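Local coordinates for protein DNA primase (Aquifex aeolicus, PDB 2AU3) that probably synthesises the short RNA primers from which DNA polymerase starts during DNA replication, and binds a zinc ion through its N-terminal domain, at residues R34-F39 and D43-Y48; S21-L26 and I68-L73. All coordinates share one frame; numbering follows the deposited sequence.

Contact 1 of 2, residues R34-F39 and D43-Y48; sequences RTNCPF and DTPSFY. With ZN (zinc ion), chain B.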
# COMPACT_ATOMS: atom_id res chain seq x y z
N ARG A 34 -21.03 12.83 7.99
CA ARG A 34 -19.96 13.80 8.01
C ARG A 34 -20.28 14.93 8.99
O ARG A 34 -21.45 15.16 9.34
CB ARG A 34 -19.68 14.35 6.61
CG ARG A 34 -20.58 15.48 6.22
CD ARG A 34 -20.11 16.34 5.05
NE ARG A 34 -21.16 17.32 4.77
CZ ARG A 34 -21.48 17.76 3.56
NH1 ARG A 34 -20.84 17.32 2.49
NH2 ARG A 34 -22.46 18.63 3.42
N THR A 35 -19.23 15.60 9.43
CA THR A 35 -19.33 16.70 10.38
C THR A 35 -18.00 17.46 10.32
O THR A 35 -17.11 17.11 9.52
CB THR A 35 -19.63 16.15 11.80
OG1 THR A 35 -19.85 17.24 12.72
CG2 THR A 35 -18.43 15.43 12.38
N ASN A 36 -17.85 18.54 11.09
CA ASN A 36 -16.58 19.26 11.08
C ASN A 36 -15.63 18.54 12.01
O ASN A 36 -16.03 18.06 13.07
CB ASN A 36 -16.72 20.73 11.53
CG ASN A 36 -17.78 21.49 10.76
OD1 ASN A 36 -17.52 22.05 9.70
ND2 ASN A 36 -18.98 21.53 11.31
N CYS A 37 -14.37 18.49 11.62
CA CYS A 37 -13.38 17.77 12.42
C CYS A 37 -13.09 18.47 13.77
O CYS A 37 -12.89 19.68 13.81
CB CYS A 37 -12.09 17.59 11.62
SG CYS A 37 -10.84 16.59 12.45
N PRO A 38 -13.09 17.70 14.86
CA PRO A 38 -12.80 18.26 16.19
C PRO A 38 -11.29 18.31 16.48
O PRO A 38 -10.90 18.79 17.55
CB PRO A 38 -13.47 17.25 17.13
CG PRO A 38 -13.36 15.92 16.40
CD PRO A 38 -13.35 16.25 14.91
N PHE A 39 -10.47 17.80 15.56
CA PHE A 39 -9.03 17.65 15.81
C PHE A 39 -8.16 18.63 15.00
O PHE A 39 -7.04 18.95 15.40
CB PHE A 39 -8.59 16.21 15.58
CG PHE A 39 -9.42 15.18 16.31
CD1 PHE A 39 -9.57 15.25 17.69
CD2 PHE A 39 -10.04 14.14 15.62
CE1 PHE A 39 -10.35 14.33 18.37
CE2 PHE A 39 -10.81 13.19 16.30
CZ PHE A 39 -10.96 13.29 17.68
N ASP A 43 -13.02 25.08 7.61
CA ASP A 43 -14.26 25.71 7.16
C ASP A 43 -15.38 24.81 6.66
O ASP A 43 -16.55 25.22 6.66
CB ASP A 43 -13.89 26.70 6.03
CG ASP A 43 -13.22 26.01 4.84
OD1 ASP A 43 -12.86 24.81 4.95
OD2 ASP A 43 -13.02 26.61 3.76
N THR A 44 -15.02 23.62 6.20
CA THR A 44 -15.94 22.74 5.49
C THR A 44 -15.84 21.34 6.11
O THR A 44 -14.74 20.84 6.30
CB THR A 44 -15.59 22.73 3.98
OG1 THR A 44 -16.10 21.54 3.36
CG2 THR A 44 -14.08 22.63 3.77
N PRO A 45 -16.98 20.73 6.45
CA PRO A 45 -16.96 19.41 7.08
C PRO A 45 -16.16 18.39 6.24
O PRO A 45 -16.51 18.14 5.09
CB PRO A 45 -18.44 19.03 7.17
CG PRO A 45 -19.16 20.34 7.18
CD PRO A 45 -18.36 21.24 6.27
N SER A 46 -15.09 17.85 6.81
CA SER A 46 -14.18 16.96 6.10
C SER A 46 -13.99 15.63 6.83
O SER A 46 -13.18 14.80 6.42
CB SER A 46 -12.82 17.62 5.93
OG SER A 46 -12.97 18.88 5.31
N PHE A 47 -14.74 15.45 7.90
CA PHE A 47 -14.58 14.31 8.82
C PHE A 47 -15.73 13.34 8.60
O PHE A 47 -16.90 13.67 8.87
CB PHE A 47 -14.59 14.84 10.26
CG PHE A 47 -14.39 13.79 11.31
CD1 PHE A 47 -13.17 13.68 11.96
CD2 PHE A 47 -15.44 12.95 11.69
CE1 PHE A 47 -12.97 12.72 12.97
CE2 PHE A 47 -15.27 11.99 12.69
CZ PHE A 47 -14.03 11.87 13.34
N TYR A 48 -15.39 12.14 8.11
CA TYR A 48 -16.38 11.17 7.68
C TYR A 48 -16.39 9.93 8.55
O TYR A 48 -15.35 9.48 9.01
CB TYR A 48 -16.17 10.78 6.21
CG TYR A 48 -16.53 11.88 5.24
CD1 TYR A 48 -17.76 11.90 4.60
CD2 TYR A 48 -15.63 12.91 4.97
CE1 TYR A 48 -18.09 12.91 3.71
CE2 TYR A 48 -15.95 13.92 4.09
CZ TYR A 48 -17.18 13.92 3.47
OH TYR A 48 -17.48 14.93 2.61
ZN ZN B . -9.30 16.63 10.79
O HOH W 1 -13.89 19.27 9.05
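Two first torsions bring Cys37 and Phe47 together: SG of Cys37 stands opposite its own backbone N (chi1 -175°), where it reaches the zinc ion, and the Phe47 ring, swung the same way (chi1 -178°), comes alongside that sulfur. Cys37 SG binds zinc at 2.3 Å and lies 3.8 Å from Phe47 CD1, an oblique sulfur-aromatic contact. The thiolate also accepts the backbone N-H of Phe39, a bond that would probably ease its negative charge. The Pro38 side chain crosses that of Phe47 at about a right angle, its CD touching CD1 of Phe47, and Phe39 CE2 meets Phe47 CE1, while Thr35 CG2 touches CD2; a large flat hydrocarbon suits this buried spot. Thr35 OG1 turns elsewhere, bonded to the carbonyl of Asn25.

The backbones pair antiparallel. Thr35 N donates to Phe47 O at 3.1 Å in the carbonyl plane, and the return bond from Phe47 N to Thr35 O is weak. Past the strand ends a water takes over, accepting from Cys37 N at 2.7 Å and from Ser46 N. Pro45, which has no N-H to offer, instead sets its ring against Thr35 O and Asn36 OD1.

Arg34 and Tyr48 form the non-hydrogen-bonded pair on the face opposite to Thr35 and Phe47. Arg34 CB sits over the Tyr48 ring, 3.9 Å from its centroid, a CH-pi contact, and the extended arginine chain runs beside the ring toward its hydroxyl. An alanine in place of Tyr48 would leave Arg34 CB without its aromatic floor and is likely to let the arginine chain swing more freely. His40, Cys58 and Cys61 complete the zinc site, and this hairpin with the cysteine just beyond its first strand belongs to the zinc ribbon of the CHC2 type found in DnaG primases.

Contact 2 of 2, residues S21-L26 and I68-L73; sequences SEYLNL and IKFVSL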
# COMPACT_ATOMS: atom_id res chain seq x y z
N SER A 21 -21.60 9.74 17.45
CA SER A 21 -22.79 10.59 17.54
C SER A 21 -23.03 11.16 18.95
O SER A 21 -23.64 12.22 19.09
CB SER A 21 -24.04 9.82 17.07
OG SER A 21 -25.14 10.71 16.93
N GLU A 22 -22.55 10.47 19.98
CA GLU A 22 -22.55 11.01 21.34
C GLU A 22 -21.76 12.33 21.43
O GLU A 22 -22.12 13.22 22.20
CB GLU A 22 -21.95 9.98 22.31
CG GLU A 22 -22.69 8.64 22.33
CD GLU A 22 -22.79 8.05 23.73
OE1 GLU A 22 -21.75 7.77 24.36
OE2 GLU A 22 -23.93 7.85 24.20
N TYR A 23 -20.69 12.43 20.64
CA TYR A 23 -19.76 13.56 20.72
C TYR A 23 -20.05 14.61 19.67
O TYR A 23 -20.03 15.81 19.96
CB TYR A 23 -18.33 13.08 20.49
CG TYR A 23 -17.77 12.23 21.57
CD1 TYR A 23 -17.14 12.81 22.68
CD2 TYR A 23 -17.82 10.84 21.49
CE1 TYR A 23 -16.60 12.02 23.67
CE2 TYR A 23 -17.32 10.05 22.50
CZ TYR A 23 -16.69 10.65 23.57
OH TYR A 23 -16.16 9.87 24.55
N LEU A 24 -20.34 14.15 18.45
CA LEU A 24 -20.50 15.06 17.31
C LEU A 24 -21.90 15.07 16.69
O LEU A 24 -22.65 14.08 16.75
CB LEU A 24 -19.44 14.77 16.23
CG LEU A 24 -17.98 14.64 16.70
CD1 LEU A 24 -17.03 14.24 15.55
CD2 LEU A 24 -17.50 15.92 17.40
N ASN A 25 -22.24 16.21 16.09
CA ASN A 25 -23.42 16.33 15.25
C ASN A 25 -23.14 15.74 13.88
O ASN A 25 -22.42 16.34 13.07
CB ASN A 25 -23.84 17.80 15.11
CG ASN A 25 -23.86 18.54 16.43
OD1 ASN A 25 -24.59 18.16 17.34
ND2 ASN A 25 -23.07 19.60 16.53
N LEU A 26 -23.70 14.57 13.60
CA LEU A 26 -23.41 13.87 12.37
C LEU A 26 -24.55 14.08 11.40
O LEU A 26 -25.73 13.89 11.75
CB LEU A 26 -23.17 12.37 12.63
CG LEU A 26 -21.95 11.96 13.47
CD1 LEU A 26 -21.92 10.46 13.64
CD2 LEU A 26 -20.65 12.45 12.85
N ILE A 68 -12.92 3.03 19.14
CA ILE A 68 -12.12 3.18 20.35
C ILE A 68 -11.09 4.31 20.16
O ILE A 68 -10.85 5.12 21.08
CB ILE A 68 -11.37 1.88 20.67
CG1 ILE A 68 -12.37 0.76 21.05
CG2 ILE A 68 -10.33 2.13 21.81
CD1 ILE A 68 -11.75 -0.65 21.09
N LYS A 69 -10.47 4.32 18.99
CA LYS A 69 -9.45 5.30 18.68
C LYS A 69 -10.04 6.72 18.67
O LYS A 69 -9.41 7.65 19.16
CB LYS A 69 -8.81 4.99 17.33
CG LYS A 69 -7.96 6.11 16.80
CD LYS A 69 -6.83 5.56 15.96
CE LYS A 69 -5.74 6.57 15.78
NZ LYS A 69 -5.18 6.47 14.40
N PHE A 70 -11.26 6.88 18.14
CA PHE A 70 -11.91 8.19 18.21
C PHE A 70 -11.99 8.68 19.68
O PHE A 70 -11.66 9.82 19.98
CB PHE A 70 -13.31 8.20 17.58
CG PHE A 70 -14.01 9.54 17.75
CD1 PHE A 70 -13.75 10.59 16.86
CD2 PHE A 70 -14.85 9.76 18.83
CE1 PHE A 70 -14.35 11.84 17.03
CE2 PHE A 70 -15.47 11.02 19.01
CZ PHE A 70 -15.21 12.05 18.12
N VAL A 71 -12.48 7.82 20.56
CA VAL A 71 -12.64 8.20 21.96
C VAL A 71 -11.28 8.54 22.57
O VAL A 71 -11.14 9.56 23.29
CB VAL A 71 -13.39 7.11 22.78
CG1 VAL A 71 -13.44 7.47 24.28
CG2 VAL A 71 -14.79 6.90 22.22
N SER A 72 -10.27 7.73 22.25
CA SER A 72 -8.90 7.99 22.71
C SER A 72 -8.44 9.39 22.33
O SER A 72 -7.79 10.08 23.14
CB SER A 72 -7.92 6.97 22.10
OG SER A 72 -6.61 7.21 22.57
N LEU A 73 -8.75 9.81 21.11
CA LEU A 73 -8.32 11.12 20.65
C LEU A 73 -9.18 12.21 21.27
O LEU A 73 -8.65 13.22 21.76
CB LEU A 73 -8.30 11.22 19.12
CG LEU A 73 -7.34 10.32 18.35
CD1 LEU A 73 -7.70 10.33 16.84
CD2 LEU A 73 -5.91 10.75 18.55
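Aromatic contact dominates between Tyr23 and Phe70. Their rings form an offset edge-to-face pair, with planes 66° apart and centroids separated by 5.4 Å, in which the Phe70 edge is directed at the Tyr23 face. The closest approach is CE2 of Phe70 to CD2 of Tyr23, 3.4 Å. Phe70 reaches across because its CG lies opposite the backbone N (chi1 176°), sending the ring out from helix 67-75 toward the end of helix 16-23.

This joins the helix that precedes the zinc ribbon sheet to the one that follows it, both within the CHC2 zinc-binding region. The Phe70 side chain is about 9 Å from the zinc ion, too far to take part in coordination.

Aliphatic contacts flank the ring pair. Leu24 CD1 meets the Phe70 ring obliquely, 3.8 Å from CZ, a branched aliphatic end well suited to pack against an aromatic side chain. Val71 lies crosswise to Tyr23, with Val71 CG2 4.0 Å from Tyr23 CE2 and Val71 CG1 3.6 Å from Tyr23 OH.

The polar bond is made by the end of Tyr23: its hydroxyl, though touching Val71, hydrogen-bonds to Glu75 of the same helix as Phe70, which suits a tyrosine at a partly exposed place.

From the N terminus the chain passes through 21-26 at the end of helix 16-23, then enters the ribbon sheet. Segment 34-39 begins at the end of strand 32-35, and after three intervening residues 43-48 returns on strand 47-50: contact 1 thus closes a short loop. The chain goes on through strands 55-58 and 64-65 to helix 67-75, where 68-73 meets 21-26 and contact 2 closes a much longer loop enclosing all of contact 1, without crossing it. The two also touch directly, Phe47 CZ lying 3.7 Å from Phe70 CE1 and Phe39 CZ 3.7 Å from Leu73 CB, so helices 16-23 and 67-75 pack against the sheet in this region.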